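Local coordinates for hypothetical protein PH1948 (PDB 1WY7), which binds S-adenosyl-L-homocysteine in a methyltransferase fold and probably acts as an S-adenosylmethionine-dependent methyltransferase on RNA, at residues S111-V116 with F138-V143; Y145-A150 with I193-Y198. All blocks are in the same frame, centred on the assembly; numbering follows the deposited sequence.

Contact 1 (S111-V116 with F138-V143); sequences SRVDIV and FEISDV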
loop_
_atom_site.group_PDB
_atom_site.type_symbol
_atom_site.label_atom_id
_atom_site.label_comp_id
_atom_site.label_asym_id
_atom_site.label_seq_id
_atom_site.Cartn_x
_atom_site.Cartn_y
_atom_site.Cartn_z
ATOM N N SER A 111 -14.675 5.887 -4.484
ATOM C CA SER A 111 -15.510 4.711 -4.662
ATOM C C SER A 111 -15.357 3.930 -3.369
ATOM O O SER A 111 -14.245 3.746 -2.879
ATOM C CB SER A 111 -15.013 3.849 -5.821
ATOM O OG SER A 111 -15.005 4.571 -7.029
ATOM N N ARG A 112 -16.467 3.470 -2.811
ATOM C CA ARG A 112 -16.398 2.708 -1.577
ATOM C C ARG A 112 -15.912 1.285 -1.855
ATOM O O ARG A 112 -16.362 0.639 -2.796
ATOM C CB ARG A 112 -17.765 2.683 -0.901
ATOM C CG ARG A 112 -17.737 2.028 0.451
ATOM C CD ARG A 112 -18.614 2.763 1.440
ATOM N NE ARG A 112 -18.367 2.298 2.802
ATOM C CZ ARG A 112 -17.460 2.819 3.627
ATOM N NH1 ARG A 112 -16.706 3.838 3.241
ATOM N NH2 ARG A 112 -17.297 2.306 4.838
ATOM N N VAL A 113 -14.977 0.814 -1.037
ATOM C CA VAL A 113 -14.420 -0.527 -1.185
ATOM C C VAL A 113 -14.504 -1.261 0.151
ATOM O O VAL A 113 -14.886 -0.670 1.163
ATOM C CB VAL A 113 -12.935 -0.462 -1.596
ATOM C CG1 VAL A 113 -12.780 0.296 -2.910
ATOM C CG2 VAL A 113 -12.131 0.213 -0.500
ATOM N N ASP A 114 -14.140 -2.542 0.156
ATOM C CA ASP A 114 -14.150 -3.342 1.387
ATOM C C ASP A 114 -12.876 -3.121 2.194
ATOM O O ASP A 114 -12.918 -2.991 3.424
ATOM C CB ASP A 114 -14.242 -4.846 1.088
ATOM C CG ASP A 114 -15.583 -5.262 0.503
ATOM O OD1 ASP A 114 -16.629 -4.774 0.986
ATOM O OD2 ASP A 114 -15.587 -6.098 -0.429
ATOM N N ILE A 115 -11.742 -3.092 1.501
ATOM C CA ILE A 115 -10.451 -2.932 2.158
ATOM C C ILE A 115 -9.498 -1.998 1.413
ATOM O O ILE A 115 -9.507 -1.912 0.190
ATOM C CB ILE A 115 -9.712 -4.328 2.319
ATOM C CG1 ILE A 115 -10.267 -5.123 3.504
ATOM C CG2 ILE A 115 -8.224 -4.132 2.566
ATOM C CD1 ILE A 115 -11.541 -5.815 3.226
ATOM N N VAL A 116 -8.674 -1.291 2.173
ATOM C CA VAL A 116 -7.662 -0.449 1.577
ATOM C C VAL A 116 -6.295 -0.992 2.009
ATOM O O VAL A 116 -6.094 -1.324 3.175
ATOM C CB VAL A 116 -7.722 1.027 2.058
ATOM C CG1 VAL A 116 -6.461 1.728 1.612
ATOM C CG2 VAL A 116 -8.956 1.756 1.505
ATOM N N PHE A 138 -9.649 6.266 5.149
ATOM C CA PHE A 138 -10.667 6.272 6.198
ATOM C C PHE A 138 -12.057 6.580 5.648
ATOM O O PHE A 138 -13.068 6.084 6.146
ATOM C CB PHE A 138 -10.286 7.287 7.269
ATOM C CG PHE A 138 -9.046 6.918 8.018
ATOM C CD1 PHE A 138 -8.225 7.900 8.552
ATOM C CD2 PHE A 138 -8.688 5.580 8.174
ATOM C CE1 PHE A 138 -7.065 7.563 9.224
ATOM C CE2 PHE A 138 -7.533 5.230 8.847
ATOM C CZ PHE A 138 -6.716 6.224 9.373
ATOM N N GLU A 139 -12.088 7.386 4.602
ATOM C CA GLU A 139 -13.318 7.800 3.944
ATOM C C GLU A 139 -14.005 6.676 3.155
ATOM O O GLU A 139 -15.221 6.496 3.242
ATOM C CB GLU A 139 -12.972 8.950 2.985
ATOM C CG GLU A 139 -14.113 9.841 2.585
ATOM C CD GLU A 139 -13.946 10.411 1.179
ATOM O OE1 GLU A 139 -12.809 10.759 0.793
ATOM O OE2 GLU A 139 -14.964 10.515 0.461
ATOM N N ILE A 140 -13.224 5.913 2.388
ATOM C CA ILE A 140 -13.798 4.865 1.539
ATOM C C ILE A 140 -13.863 3.433 2.065
ATOM O O ILE A 140 -14.449 2.569 1.414
ATOM C CB ILE A 140 -13.085 4.799 0.157
ATOM C CG1 ILE A 140 -11.634 4.331 0.318
ATOM C CG2 ILE A 140 -13.105 6.158 -0.508
ATOM C CD1 ILE A 140 -10.945 3.998 -1.018
ATOM N N SER A 141 -13.282 3.163 3.226
ATOM C CA SER A 141 -13.307 1.800 3.748
ATOM C C SER A 141 -13.417 1.757 5.264
ATOM O O SER A 141 -13.230 2.767 5.934
ATOM C CB SER A 141 -12.035 1.051 3.311
ATOM O OG SER A 141 -12.033 -0.296 3.777
ATOM N N ASP A 142 -13.725 0.579 5.797
ATOM C CA ASP A 142 -13.825 0.390 7.243
ATOM C C ASP A 142 -12.598 -0.353 7.785
ATOM O O ASP A 142 -12.392 -0.415 9.001
ATOM C CB ASP A 142 -15.108 -0.369 7.601
ATOM C CG ASP A 142 -16.349 0.520 7.550
ATOM O OD1 ASP A 142 -17.468 -0.036 7.480
ATOM O OD2 ASP A 142 -16.205 1.767 7.594
ATOM N N VAL A 143 -11.792 -0.912 6.878
ATOM C CA VAL A 143 -10.554 -1.603 7.248
ATOM C C VAL A 143 -9.408 -1.089 6.374
ATOM O O VAL A 143 -9.461 -1.173 5.146
ATOM C CB VAL A 143 -10.659 -3.140 7.072
ATOM C CG1 VAL A 143 -9.320 -3.788 7.450
ATOM C CG2 VAL A 143 -11.770 -3.703 7.960
#

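Contact 2 (Y145-A150 with I193-Y198); sequences YSIHLA and ITVDIY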
loop_
_atom_site.group_PDB
_atom_site.type_symbol
_atom_site.label_atom_id
_atom_site.label_comp_id
_atom_site.label_asym_id
_atom_site.label_seq_id
_atom_site.Cartn_x
_atom_site.Cartn_y
_atom_site.Cartn_z
ATOM N N TYR A 145 -5.051 -0.959 5.731
ATOM C CA TYR A 145 -3.714 -1.498 5.981
ATOM C C TYR A 145 -2.748 -0.505 5.348
ATOM O O TYR A 145 -2.835 -0.230 4.153
ATOM C CB TYR A 145 -3.517 -2.880 5.326
ATOM C CG TYR A 145 -4.285 -4.019 5.974
ATOM C CD1 TYR A 145 -3.709 -4.811 6.978
ATOM C CD2 TYR A 145 -5.591 -4.301 5.584
ATOM C CE1 TYR A 145 -4.430 -5.858 7.574
ATOM C CE2 TYR A 145 -6.320 -5.333 6.164
ATOM C CZ TYR A 145 -5.737 -6.108 7.158
ATOM O OH TYR A 145 -6.480 -7.114 7.740
ATOM N N SER A 146 -1.830 0.030 6.141
ATOM C CA SER A 146 -0.882 0.997 5.627
ATOM C C SER A 146 0.505 0.810 6.204
ATOM O O SER A 146 0.698 0.063 7.159
ATOM C CB SER A 146 -1.377 2.421 5.915
ATOM O OG SER A 146 -0.575 3.374 5.237
ATOM N N ILE A 147 1.478 1.489 5.607
ATOM C CA ILE A 147 2.858 1.400 6.055
ATOM C C ILE A 147 3.374 2.797 6.370
ATOM O O ILE A 147 3.115 3.735 5.626
ATOM C CB ILE A 147 3.747 0.747 4.969
ATOM C CG1 ILE A 147 3.244 -0.673 4.669
ATOM C CG2 ILE A 147 5.191 0.712 5.431
ATOM C CD1 ILE A 147 4.036 -1.397 3.605
ATOM N N HIS A 148 4.105 2.930 7.468
ATOM C CA HIS A 148 4.645 4.223 7.874
ATOM C C HIS A 148 5.968 4.063 8.604
ATOM O O HIS A 148 6.307 2.972 9.069
ATOM C CB HIS A 148 3.653 4.935 8.789
ATOM C CG HIS A 148 2.335 5.209 8.139
ATOM N ND1 HIS A 148 2.137 6.282 7.294
ATOM C CD2 HIS A 148 1.174 4.516 8.149
ATOM C CE1 HIS A 148 0.908 6.233 6.811
ATOM N NE2 HIS A 148 0.302 5.172 7.312
ATOM N N LEU A 149 6.704 5.164 8.697
ATOM C CA LEU A 149 7.993 5.205 9.378
ATOM C C LEU A 149 7.856 4.859 10.857
ATOM O O LEU A 149 7.047 5.461 11.568
ATOM C CB LEU A 149 8.593 6.603 9.252
ATOM C CG LEU A 149 9.662 6.865 8.201
ATOM C CD1 LEU A 149 9.343 6.129 6.948
ATOM C CD2 LEU A 149 9.762 8.357 7.946
ATOM N N ALA A 150 8.651 3.897 11.313
ATOM C CA ALA A 150 8.629 3.479 12.706
ATOM C C ALA A 150 9.365 4.495 13.574
ATOM O O ALA A 150 10.404 4.189 14.146
ATOM C CB ALA A 150 9.283 2.118 12.840
ATOM N N ILE A 193 15.481 1.193 6.290
ATOM C CA ILE A 193 14.649 1.907 7.251
ATOM C C ILE A 193 13.730 0.940 7.977
ATOM O O ILE A 193 13.478 -0.166 7.517
ATOM C CB ILE A 193 13.727 2.970 6.597
ATOM C CG1 ILE A 193 12.984 2.347 5.422
ATOM C CG2 ILE A 193 14.521 4.192 6.195
ATOM C CD1 ILE A 193 11.789 3.163 4.955
ATOM N N THR A 194 13.218 1.383 9.115
ATOM C CA THR A 194 12.319 0.570 9.890
ATOM C C THR A 194 10.926 1.149 9.746
ATOM O O THR A 194 10.713 2.331 10.002
ATOM C CB THR A 194 12.730 0.575 11.345
ATOM O OG1 THR A 194 14.098 0.161 11.433
ATOM C CG2 THR A 194 11.846 -0.370 12.147
ATOM N N VAL A 195 9.984 0.317 9.318
ATOM C CA VAL A 195 8.610 0.763 9.143
ATOM C C VAL A 195 7.636 -0.060 9.987
ATOM O O VAL A 195 7.952 -1.166 10.434
ATOM C CB VAL A 195 8.150 0.655 7.641
ATOM C CG1 VAL A 195 8.987 1.580 6.749
ATOM C CG2 VAL A 195 8.277 -0.785 7.151
ATOM N N ASP A 196 6.456 0.511 10.209
ATOM C CA ASP A 196 5.384 -0.147 10.934
ATOM C C ASP A 196 4.321 -0.435 9.885
ATOM O O ASP A 196 4.049 0.401 9.014
ATOM C CB ASP A 196 4.757 0.772 11.991
ATOM C CG ASP A 196 5.662 1.019 13.172
ATOM O OD1 ASP A 196 5.704 2.178 13.629
ATOM O OD2 ASP A 196 6.322 0.069 13.645
ATOM N N ILE A 197 3.737 -1.620 9.962
ATOM C CA ILE A 197 2.659 -1.997 9.069
ATOM C C ILE A 197 1.433 -1.930 9.983
ATOM O O ILE A 197 1.346 -2.656 10.981
ATOM C CB ILE A 197 2.856 -3.425 8.528
ATOM C CG1 ILE A 197 4.166 -3.491 7.741
ATOM C CG2 ILE A 197 1.665 -3.822 7.669
ATOM C CD1 ILE A 197 4.480 -4.854 7.179
ATOM N N TYR A 198 0.504 -1.035 9.662
ATOM C CA TYR A 198 -0.690 -0.858 10.477
ATOM C C TYR A 198 -1.938 -1.473 9.894
ATOM O O TYR A 198 -2.065 -1.630 8.686
ATOM C CB TYR A 198 -1.034 0.630 10.665
ATOM C CG TYR A 198 -0.083 1.467 11.477
ATOM C CD1 TYR A 198 1.067 2.016 10.903
ATOM C CD2 TYR A 198 -0.365 1.771 12.811
ATOM C CE1 TYR A 198 1.912 2.855 11.642
ATOM C CE2 TYR A 198 0.473 2.607 13.555
ATOM C CZ TYR A 198 1.606 3.139 12.962
ATOM O OH TYR A 198 2.457 3.913 13.708
HETATM O O HOH W 1 4.657 4.401 12.432
#

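Contact 1 (S111-V116 with F138-V143)
Val116, Ile140 and Ser141 form the tightly packed side of this contact, where the end of helix 131-140 meets the start of strand 115-118. Val116 CG2 lies 3.6 Å from Ser141 CB and also touches Ile140 CG1, where the Val116 and Ile140 side chains cross at about a right angle. Ile140 holds CG1 between its backbone N and carbonyl carbon (chi1 67°), and its CB lies 3.4 Å from Ser111 O. Val113 CG2 touches Ile140 CD1 and Ser141 CB; Phe109 and Ala54 also pack on Ile140. The backbone is tied at both ends of this patch: Val113 N donates to Ile140 O over 3.1 Å, and Val116 N donates to Val143 O. Ser141 OG, anti to its backbone N, lies 2.9 Å from Asp114 O. The exposed side is looser. There the Arg112 guanidinium has Ile140 O over one face, while Glu139 O and Asp142 OD2 lie at its edge. Arg112 NH2 forms a salt bridge with Asp142 OD2 at 3.0 Å. The hydrogen bond within it is weak, bent to 122°, and the guanidinium and carboxylate planes stand 68° apart. Asp114 turns away, its OD2 taking the Val52 N-H. The arrangement belongs to a beta-alpha-beta unit, strand 115-118, helix 131-140 and strand 143-149, in the Rossmann-like methyltransferase fold.

Contact 2 (Y145-A150 with I193-Y198)
Strands 145-149 and 193-198 run antiparallel, their axes 4.5 Å apart at closest approach, with Ser146-Tyr198 and His148-Asp196 as hydrogen-bonded pairs and Ile147-Ile197 and Leu149-Val195 as non-hydrogen-bonded ones. This pairing sets the reversed strand 191-202 beside strand 143-149 in the mixed seven-stranded sheet of the methyltransferase fold. Asp196 N donates to His148 O over 2.7 Å at 169°; past the last strand residue, Ala150 N still reaches Thr194 O. On one face Ile147 CG2, anti to its backbone N, meets Val195 CB at 3.7 Å, the two side chains crossing obliquely. Ile147 CG1 approaches Ile197 CG1 more distantly, and Leu38 of helix 32-44 packs on both isoleucines. On the face of His148, Asp196 and Tyr198, packed by helix 152-164, the His148 and Tyr198 side chains cross at about a right angle. Tyr198 CD1 comes to the edge of the imidazole, 3.7 Å from His148 CD2, with the ring planes 68° apart. The Asp196 carboxylate sits against Ala150, OD1 lying 3.3 Å from Ala150 CA; OD1 also forms a salt bridge with Arg155, and OD2 bonds Thr174 OG1. One water joins both strands: it donates to Leu149 O and to Asp196 OD1, and its oxygen, in the plane of the Tyr198 ring, accepts the proton of Tyr198 OH at 2.6 Å.

Contact 1 closes before contact 2 opens along the chain, and their centres lie 19 Å apart. They share strand 143-149, which begins in contact 1 beside strand 115-118 and runs on through contact 2 beside strand 191-202. Where they meet, Val116 O and Tyr145 N lie 2.8 Å apart, probably hydrogen-bonded, and Ile115 CG2 packs on Tyr145 CD2. The sheet therefore changes from parallel to antiparallel across this one strand. Bound S-adenosyl-L-homocysteine is about 11 Å from the Val116 side chain in contact 1 and about 8 Å from that of Ile147 in contact 2, so both form part of the sheet framework near its pocket without these two side chains touching it.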